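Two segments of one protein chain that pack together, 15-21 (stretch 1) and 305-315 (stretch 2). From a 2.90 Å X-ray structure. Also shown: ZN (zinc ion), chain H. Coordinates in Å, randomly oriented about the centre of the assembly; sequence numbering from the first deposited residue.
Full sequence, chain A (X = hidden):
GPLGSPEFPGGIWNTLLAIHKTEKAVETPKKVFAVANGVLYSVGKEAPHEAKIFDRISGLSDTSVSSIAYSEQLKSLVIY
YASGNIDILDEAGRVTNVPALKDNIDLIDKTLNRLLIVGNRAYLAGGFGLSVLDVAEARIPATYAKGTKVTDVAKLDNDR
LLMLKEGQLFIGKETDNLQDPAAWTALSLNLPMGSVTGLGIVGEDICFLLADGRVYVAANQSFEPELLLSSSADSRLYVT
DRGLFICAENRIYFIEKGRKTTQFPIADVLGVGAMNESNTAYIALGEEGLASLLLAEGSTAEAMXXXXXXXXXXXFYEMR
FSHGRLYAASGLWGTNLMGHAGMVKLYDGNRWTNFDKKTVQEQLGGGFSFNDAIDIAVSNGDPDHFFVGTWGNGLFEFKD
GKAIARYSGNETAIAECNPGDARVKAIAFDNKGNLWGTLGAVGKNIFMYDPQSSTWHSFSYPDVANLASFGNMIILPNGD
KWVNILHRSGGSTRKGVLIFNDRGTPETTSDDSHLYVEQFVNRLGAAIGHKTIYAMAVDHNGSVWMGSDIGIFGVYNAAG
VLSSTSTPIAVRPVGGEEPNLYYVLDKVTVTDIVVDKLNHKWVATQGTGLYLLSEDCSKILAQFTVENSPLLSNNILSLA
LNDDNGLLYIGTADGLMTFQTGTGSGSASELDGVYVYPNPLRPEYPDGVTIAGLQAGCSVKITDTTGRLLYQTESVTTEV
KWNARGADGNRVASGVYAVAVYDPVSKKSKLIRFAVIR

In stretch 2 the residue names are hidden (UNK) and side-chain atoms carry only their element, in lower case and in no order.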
ATOM      1  N   THR A  15      -9.941   0.370  -2.193  1.00 52.41           N
ATOM      2  CA  THR A  15      -8.719   0.253  -1.391  1.00 51.47           C
ATOM      3  C   THR A  15      -9.009  -0.441  -0.056  1.00 56.18           C
ATOM      4  O   THR A  15     -10.008  -0.140   0.621  1.00 55.85           O
ATOM      5  CB  THR A  15      -8.043   1.602  -1.167  1.00 59.64           C
ATOM      6  OG1 THR A  15      -8.955   2.460  -0.509  1.00 67.76           O
ATOM      7  CG2 THR A  15      -7.587   2.257  -2.452  1.00 58.98           C
ATOM      8  N   LEU A  16      -8.104  -1.364   0.320  1.00 52.54           N
ATOM      9  CA  LEU A  16      -8.192  -2.145   1.553  1.00 52.49           C
ATOM     10  C   LEU A  16      -6.992  -1.762   2.472  1.00 58.20           C
ATOM     11  O   LEU A  16      -5.989  -2.487   2.626  1.00 57.62           O
ATOM     12  CB  LEU A  16      -8.261  -3.648   1.198  1.00 50.69           C
ATOM     13  CG  LEU A  16      -9.564  -4.125   0.501  1.00 54.74           C
ATOM     14  CD1 LEU A  16      -9.346  -5.397  -0.224  1.00 53.03           C
ATOM     15  CD2 LEU A  16     -10.694  -4.381   1.523  1.00 60.52           C
ATOM     16  N   LEU A  17      -7.114  -0.559   3.039  1.00 56.69           N
ATOM     17  CA  LEU A  17      -6.085   0.092   3.841  1.00 57.77           C
ATOM     18  C   LEU A  17      -6.240  -0.187   5.330  1.00 62.75           C
ATOM     19  O   LEU A  17      -7.344  -0.464   5.802  1.00 62.47           O
ATOM     20  CB  LEU A  17      -6.064   1.618   3.559  1.00 59.29           C
ATOM     21  CG  LEU A  17      -5.596   2.008   2.131  1.00 62.84           C
ATOM     22  CD1 LEU A  17      -5.622   3.487   1.912  1.00 64.44           C
ATOM     23  CD2 LEU A  17      -4.190   1.478   1.819  1.00 64.25           C
ATOM     24  N   ALA A  18      -5.100  -0.130   6.051  1.00 59.82           N
ATOM     25  CA  ALA A  18      -4.952  -0.380   7.476  1.00 61.10           C
ATOM     26  C   ALA A  18      -5.051   0.910   8.356  1.00 69.32           C
ATOM     27  O   ALA A  18      -4.557   1.983   7.987  1.00 67.49           O
ATOM     28  CB  ALA A  18      -3.619  -1.065   7.724  1.00 61.29           C
ATOM     29  N   ILE A  19      -5.658   0.767   9.549  1.00 97.68           N
ATOM     30  CA  ILE A  19      -5.773   1.876  10.491  1.00 94.39           C
ATOM     31  C   ILE A  19      -4.600   1.696  11.489  1.00102.17           C
ATOM     32  O   ILE A  19      -3.547   2.308  11.274  1.00100.41           O
ATOM     33  CB  ILE A  19      -7.212   1.961  11.080  1.00 98.45           C
ATOM     34  CG1 ILE A  19      -8.140   2.693  10.074  1.00 98.00           C
ATOM     35  CG2 ILE A  19      -7.270   2.645  12.438  1.00 95.56           C
ATOM     36  CD1 ILE A  19      -8.915   1.763   9.128  1.00114.82           C
ATOM     37  N   HIS A  20      -4.722   0.801  12.479  1.00103.46           N
ATOM     38  CA  HIS A  20      -3.658   0.460  13.431  1.00104.63           C
ATOM     39  C   HIS A  20      -3.094   1.757  14.205  1.00103.59           C
ATOM     40  O   HIS A  20      -3.854   2.385  14.959  1.00101.87           O
ATOM     41  CB  HIS A  20      -2.569  -0.382  12.671  1.00107.63           C
ATOM     42  CG  HIS A  20      -1.344  -0.823  13.428  1.00111.99           C
ATOM     43  ND1 HIS A  20      -1.306  -0.864  14.813  1.00114.52           N
ATOM     44  CD2 HIS A  20      -0.141  -1.217  12.947  1.00113.88           C
ATOM     45  CE1 HIS A  20      -0.084  -1.260  15.123  1.00114.62           C
ATOM     46  NE2 HIS A  20       0.650  -1.487  14.033  1.00114.83           N
ATOM     47  N   LYS A  21      -1.794   2.115  14.024  1.00 96.71           N
ATOM     48  CA  LYS A  21      -1.023   3.135  14.752  1.00 91.64           C
ATOM     49  C   LYS A  21      -1.492   4.587  14.536  1.00 88.54           C
ATOM     50  O   LYS A  21      -0.963   5.261  13.655  1.00 86.50           O
ATOM     51  CB  LYS A  21       0.465   3.000  14.367  1.00 93.93           C
ATOM     52  CG  LYS A  21       1.462   3.648  15.317  1.00106.19           C
ATOM     53  CD  LYS A  21       2.847   3.584  14.699  1.00118.34           C
ATOM     54  CE  LYS A  21       3.853   4.481  15.366  1.00126.29           C
ATOM     55  NZ  LYS A  21       5.011   4.743  14.469  1.00134.86           N
ATOM     56  N   UNK A 305     -13.356   4.286  20.582  1.00120.36           N
ATOM     57  CA  UNK A 305     -13.484   3.009  19.862  1.00124.45           C
ATOM     58  C   UNK A 305     -13.183   3.090  18.358  1.00126.84           C
ATOM     59  O   UNK A 305     -13.447   4.101  17.701  1.00123.46           O
ATOM     60  c   UNK A 305     -14.938   2.610  20.117  1.00131.81           C
ATOM     61  c   UNK A 305     -14.666   4.952  20.713  1.00123.06           C
ATOM     62  c   UNK A 305     -15.587   3.805  20.844  1.00134.33           C
ATOM     63  N   UNK A 306     -12.594   2.012  17.819  1.00125.07           N
ATOM     64  CA  UNK A 306     -12.260   1.904  16.400  1.00122.91           C
ATOM     65  C   UNK A 306     -12.967   0.641  15.900  1.00133.61           C
ATOM     66  O   UNK A 306     -12.490  -0.477  16.110  1.00136.36           O
ATOM     67  c   UNK A 306     -10.141   3.329  16.409  1.00115.40           C
ATOM     68  c   UNK A 306     -10.366   1.482  14.726  1.00122.29           C
ATOM     69  c   UNK A 306     -10.721   1.938  16.139  1.00122.17           C
ATOM     70  N   UNK A 307     -14.162   0.829  15.322  1.00132.61           N
ATOM     71  CA  UNK A 307     -14.988  -0.254  14.792  1.00139.04           C
ATOM     72  C   UNK A 307     -14.444  -0.736  13.440  1.00143.52           C
ATOM     73  O   UNK A 307     -14.768  -1.851  13.008  1.00143.30           O
ATOM     74  c   UNK A 307     -16.426   0.213  14.653  1.00141.76           C
ATOM     75  N   UNK A 308     -13.591   0.096  12.792  1.00134.35           N
ATOM     76  CA  UNK A 308     -12.971  -0.201  11.500  1.00132.96           C
ATOM     77  C   UNK A 308     -12.081  -1.421  11.562  1.00140.29           C
ATOM     78  O   UNK A 308     -11.151  -1.475  12.376  1.00138.67           O
ATOM     79  c   UNK A 308     -13.866   4.902  10.927  1.00119.44           C
ATOM     80  c   UNK A 308     -13.105   4.503  12.003  1.00120.65           C
ATOM     81  c   UNK A 308     -12.543   3.227  12.022  1.00121.11           C
ATOM     82  c   UNK A 308     -14.101   4.034   9.883  1.00124.48           C
ATOM     83  c   UNK A 308     -12.128   0.970  10.981  1.00127.27           C
ATOM     84  c   UNK A 308     -12.773   2.331  10.981  1.00124.18           C
ATOM     85  c   UNK A 308     -13.545   2.752   9.904  1.00127.04           C
ATOM     86  N   UNK A 309     -12.348  -2.383  10.677  1.00 87.67           N
ATOM     87  CA  UNK A 309     -11.528  -3.584  10.541  1.00 85.33           C
ATOM     88  C   UNK A 309     -10.894  -3.606   9.157  1.00 84.03           C
ATOM     89  O   UNK A 309     -11.600  -3.495   8.159  1.00 83.09           O
ATOM     90  c   UNK A 309     -12.317  -4.872  10.811  1.00 87.17           C
ATOM     91  o   UNK A 309     -11.677  -6.816   9.607  1.00 98.15           O
ATOM     92  c   UNK A 309     -11.486  -6.131  10.629  1.00 92.57           C
ATOM     93  o   UNK A 309     -10.617  -6.406  11.496  1.00 90.57           O
ATOM     94  N   UNK A 310      -9.565  -3.709   9.137  1.00 77.95           N
ATOM     95  CA  UNK A 310      -8.728  -3.735   7.942  1.00 74.87           C
ATOM     96  C   UNK A 310      -7.505  -4.620   8.114  1.00 73.80           C
ATOM     97  O   UNK A 310      -7.427  -5.365   9.097  1.00 73.57           O
ATOM     98  N   UNK A 311      -6.524  -4.591   7.183  1.00 66.55           N
ATOM     99  CA  UNK A 311      -5.319  -5.422   7.371  1.00 65.19           C
ATOM    100  C   UNK A 311      -4.484  -4.968   8.576  1.00 70.47           C
ATOM    101  O   UNK A 311      -4.641  -3.838   9.030  1.00 72.70           O
ATOM    102  c   UNK A 311      -6.436  -3.785   5.950  1.00 67.06           C
ATOM    103  c   UNK A 311      -4.552  -5.250   6.053  1.00 65.22           C
ATOM    104  c   UNK A 311      -5.035  -4.020   5.474  1.00 70.39           C
ATOM    105  N   UNK A 312      -3.633  -5.855   9.096  1.00 65.87           N
ATOM    106  CA  UNK A 312      -2.746  -5.568  10.224  1.00 67.30           C
ATOM    107  C   UNK A 312      -1.775  -4.438   9.931  1.00 71.88           C
ATOM    108  O   UNK A 312      -1.473  -3.633  10.814  1.00 74.61           O
ATOM    109  N   UNK A 313      -1.281  -4.387   8.671  1.00 65.98           N
ATOM    110  CA  UNK A 313      -0.391  -3.383   8.077  1.00 65.54           C
ATOM    111  C   UNK A 313      -0.677  -3.312   6.567  1.00 65.70           C
ATOM    112  O   UNK A 313      -1.516  -4.065   6.072  1.00 61.77           O
ATOM    113  c   UNK A 313       1.097  -3.666   8.379  1.00 68.13           C
ATOM    114  c   UNK A 313       1.616  -5.060   8.070  1.00 75.33           C
ATOM    115  o   UNK A 313       1.221  -5.625   7.028  1.00 80.24           O
ATOM    116  o   UNK A 313       2.475  -5.556   8.837  1.00 75.68           O
ATOM    117  N   UNK A 314      -0.022  -2.395   5.843  1.00 63.93           N
ATOM    118  CA  UNK A 314      -0.255  -2.240   4.403  1.00 62.58           C
ATOM    119  C   UNK A 314       0.877  -2.888   3.593  1.00 67.70           C
ATOM    120  O   UNK A 314       1.202  -2.404   2.496  1.00 67.59           O
ATOM    121  o   UNK A 314      -2.635  -0.393   4.799  1.00 70.23           O
ATOM    122  n   UNK A 314      -1.101   1.139   5.347  1.00 56.77           N
ATOM    123  c   UNK A 314      -0.398  -0.761   4.036  1.00 61.71           C
ATOM    124  c   UNK A 314      -1.465  -0.010   4.792  1.00 72.04           C
ATOM    125  N   UNK A 315       1.446  -4.014   4.116  1.00 64.00           N
ATOM    126  CA  UNK A 315       2.581  -4.712   3.495  1.00 62.97           C
ATOM    127  C   UNK A 315       2.162  -6.040   2.834  1.00 61.51           C
ATOM    128  O   UNK A 315       1.761  -6.979   3.505  1.00 59.40           O
ATOM    129  o   UNK A 315       3.491  -2.700   5.303  1.00 90.95           O
ATOM    130  c   UNK A 315       3.707  -4.945   4.518  1.00 66.88           C
ATOM    131  c   UNK A 315       4.186  -3.739   5.311  1.00 87.88           C
ATOM    132  o   UNK A 315       5.221  -3.854   5.991  1.00 99.71           O
TER
HETATM  133 ZN    ZN H 807       6.252  -2.685   7.397  1.00117.86          ZN

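Position 305 carries three carbons that close a ring onto its own backbone N, which identifies Pro 305; it lies beyond the reach of stretch 1. At 306 one carbon carries two more, a branch at CB without a heteroatom. One of the outer carbons comes within 4.0 Å of CG2 of Ile 19, an apolar meeting that suits the compact Val 306. Position 307 has a single carbon and no contact with stretch 1: Ala 307.

Position 308 bears one carbon followed by a ring of six carbons with no oxygen attached, so it is Phe 308. Its CB lies 3.8 Å from CD1 of Ile 19, whose side chain extends to meet it. At 309 there are two carbons, the second carrying two oxygens. This carboxylate is Asp 309; its CA-to-CB bond points away, and its charge suits an exposed place.

Position 310 has no side-chain atoms and is Gly 310. A CB here would point toward stretch 1 and fall 2.7 Å from O of Leu 17, a clash, so the bare CA fits the close approach. At 311 three carbons again close onto the backbone N, giving Pro 311. The ring packs closely on the other backbone: CG is 3.4 Å from O of Leu 16, CD is 3.4 Å from O of Leu 17, and CG is 4.0 Å from CB of Ala 18. Lacking an N-H, the residue offers no backbone donor to those carbonyls.

Position 312, again without side-chain atoms, is Gly 312; its O lies 3.5 Å from CD2 of His 20. Position 313 has two carbons, the second with two oxygens: Asp 313, directed away, its carboxylate hydrogen-bonded elsewhere in the structure. At 314 the second of two carbons carries one oxygen and one nitrogen, an amide of Asn 314. Its OD1 accepts a hydrogen bond from N of Ala 18 at 2.8 Å. Position 315 again ends in two oxygens on its second carbon, and Asp 315 binds zinc through OD2 at 2.1 Å from ZN, a role suited to an anionic ligand.

The contact joins segments distant in sequence without pairing them as strands. Ala 18 sits at its centre, its small CB 3.2 Å from O of Pro 311 while its N is held by Asn 314. Ile 19 extends the apolar packing to Val 306 and Phe 308, and the single hydrogen bond anchors the other end.

Stretch 2 (305-315) PVAFDGPGDND
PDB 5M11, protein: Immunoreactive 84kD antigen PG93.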